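Local atomic coordinates of resiniferatoxin-binding, phosphotriesterase-related protein (Rhodobacter sphaeroides 2.4.1, PDB entry 3K2G), a protein that binds two zinc ions in a TIM-barrel fold and probably acts as a metal-dependent hydrolase of the phosphotriesterase family. Residues 256-261 / 298-303. Numbering follows the deposited sequence.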
# COMPACT_ATOMS: atom_id res chain seq x y z
N GLY B 256 25.86 1.24 -0.47
CA GLY B 256 26.84 0.69 -1.40
C GLY B 256 26.93 -0.82 -1.55
O GLY B 256 27.56 -1.33 -2.48
N ALA B 257 26.29 -1.55 -0.64
CA ALA B 257 26.34 -3.00 -0.68
C ALA B 257 25.50 -3.61 -1.79
O ALA B 257 24.50 -3.04 -2.22
CB ALA B 257 25.89 -3.57 0.67
N PHE B 258 25.94 -4.77 -2.27
CA PHE B 258 25.20 -5.48 -3.29
C PHE B 258 24.05 -6.18 -2.56
O PHE B 258 24.21 -6.64 -1.44
CB PHE B 258 26.09 -6.53 -3.96
CG PHE B 258 27.04 -5.97 -4.98
CD1 PHE B 258 26.62 -5.75 -6.29
CD2 PHE B 258 28.35 -5.68 -4.64
CE1 PHE B 258 27.50 -5.25 -7.25
CE2 PHE B 258 29.24 -5.18 -5.59
CZ PHE B 258 28.82 -4.96 -6.90
N LEU B 259 22.89 -6.23 -3.21
CA LEU B 259 21.73 -6.90 -2.63
C LEU B 259 21.59 -8.17 -3.45
O LEU B 259 21.24 -8.13 -4.63
CB LEU B 259 20.48 -6.02 -2.78
CG LEU B 259 20.57 -4.64 -2.13
CD1 LEU B 259 19.22 -3.94 -2.26
CD2 LEU B 259 20.96 -4.77 -0.66
N GLU B 260 21.88 -9.30 -2.83
CA GLU B 260 21.82 -10.56 -3.55
C GLU B 260 20.52 -11.33 -3.41
O GLU B 260 20.19 -11.84 -2.33
CB GLU B 260 23.00 -11.44 -3.13
CG GLU B 260 23.16 -12.68 -3.98
CD GLU B 260 24.45 -13.42 -3.67
OE1 GLU B 260 24.52 -14.15 -2.65
OE2 GLU B 260 25.42 -13.25 -4.44
N PHE B 261 19.76 -11.40 -4.50
CA PHE B 261 18.52 -12.17 -4.53
C PHE B 261 18.95 -13.54 -5.04
O PHE B 261 18.73 -13.90 -6.20
CB PHE B 261 17.52 -11.49 -5.47
CG PHE B 261 16.96 -10.21 -4.90
CD1 PHE B 261 15.82 -10.22 -4.12
CD2 PHE B 261 17.62 -9.01 -5.12
CE1 PHE B 261 15.34 -9.05 -3.54
CE2 PHE B 261 17.15 -7.83 -4.55
CZ PHE B 261 16.00 -7.84 -3.76
N ARG B 298 23.49 -2.68 -8.19
CA ARG B 298 23.77 -3.31 -6.91
C ARG B 298 23.01 -4.64 -6.77
O ARG B 298 23.13 -5.33 -5.76
CB ARG B 298 23.37 -2.38 -5.77
CG ARG B 298 24.49 -2.08 -4.77
CD ARG B 298 25.40 -0.94 -5.22
NE ARG B 298 26.21 -1.26 -6.39
CZ ARG B 298 27.46 -1.70 -6.34
NH1 ARG B 298 28.11 -1.96 -7.46
NH2 ARG B 298 28.08 -1.86 -5.17
N ILE B 299 22.24 -4.99 -7.79
CA ILE B 299 21.43 -6.21 -7.76
C ILE B 299 22.10 -7.46 -8.32
O ILE B 299 22.60 -7.46 -9.45
CB ILE B 299 20.10 -5.99 -8.50
CG1 ILE B 299 19.37 -4.79 -7.88
CG2 ILE B 299 19.24 -7.25 -8.40
CD1 ILE B 299 18.07 -4.43 -8.57
N LEU B 300 22.10 -8.53 -7.52
CA LEU B 300 22.68 -9.82 -7.91
C LEU B 300 21.61 -10.91 -7.83
O LEU B 300 20.72 -10.85 -6.98
CB LEU B 300 23.84 -10.18 -6.99
CG LEU B 300 25.04 -9.22 -6.98
CD1 LEU B 300 26.08 -9.70 -5.99
CD2 LEU B 300 25.63 -9.13 -8.38
N LEU B 301 21.71 -11.90 -8.72
CA LEU B 301 20.74 -12.99 -8.80
C LEU B 301 21.38 -14.38 -8.80
O LEU B 301 22.39 -14.59 -9.46
CB LEU B 301 19.94 -12.87 -10.09
CG LEU B 301 19.27 -11.55 -10.47
CD1 LEU B 301 18.73 -11.65 -11.90
CD2 LEU B 301 18.15 -11.23 -9.50
N SER B 302 20.78 -15.33 -8.09
CA SER B 302 21.30 -16.70 -8.07
C SER B 302 20.23 -17.62 -7.46
O SER B 302 19.16 -17.14 -7.08
CB SER B 302 22.61 -16.76 -7.28
OG SER B 302 23.61 -17.46 -8.01
N HIS B 303 20.51 -18.93 -7.37
CA HIS B 303 19.54 -19.88 -6.80
C HIS B 303 19.87 -20.36 -5.39
O HIS B 303 18.98 -20.81 -4.65
CB HIS B 303 19.40 -21.16 -7.64
CG HIS B 303 19.41 -20.96 -9.12
ND1 HIS B 303 20.56 -20.69 -9.83
CD2 HIS B 303 18.42 -21.09 -10.04
CE1 HIS B 303 20.28 -20.66 -11.12
NE2 HIS B 303 18.99 -20.90 -11.27
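The guanidinium of Arg298 lies over one face of the Phe258 ring, a cation-pi contact with Arg298 CZ 3.8 Å from the ring centroid. The two planes are 38° apart, and NH2 sits above the ring's rim. At the guanidinium edge, Gly256 O accepts a hydrogen bond from Arg298 NH2 (2.8 Å) almost in the group's plane. Bends at chi2 and chi3 fold the arginine back to this carbonyl of the Schellman turn ending helix 246-255; NH2 also hydrogen-bonds Arg232 O. Leu300 CG comes to the Phe258 ring obliquely, while its CD1 packs 3.8 Å from Phe258 CB. Leu300 O lies at the Phe261 ring edge, near its plane. Past Arg298, strands 258-261 and 299-301 run parallel, neighbours in the TIM barrel of the phosphotriesterase family. Leu259 N hydrogen-bonds Arg298 O, and Leu300 N returns to Leu259 O; Phe261 N then takes Leu300 O at 2.7 Å, and Ser302 N closes the ladder on Phe261 O at 3.1 Å. On the face of Leu259 and Phe261, Ile299 CG2 meets Phe261 CD2 obliquely at 4.1 Å, under helices 246-255 and 280-292. Glu260 points with Leu300 to the other face, CG anti to the backbone N (chi1 -171°); the extended chain brings OE1 to a weak hydrogen bond with ND1 of His34, itself a zinc ligand, making Glu260 second-shell, while Ser302 OG hydrogen-bonds Glu35 OE2 and His34 N.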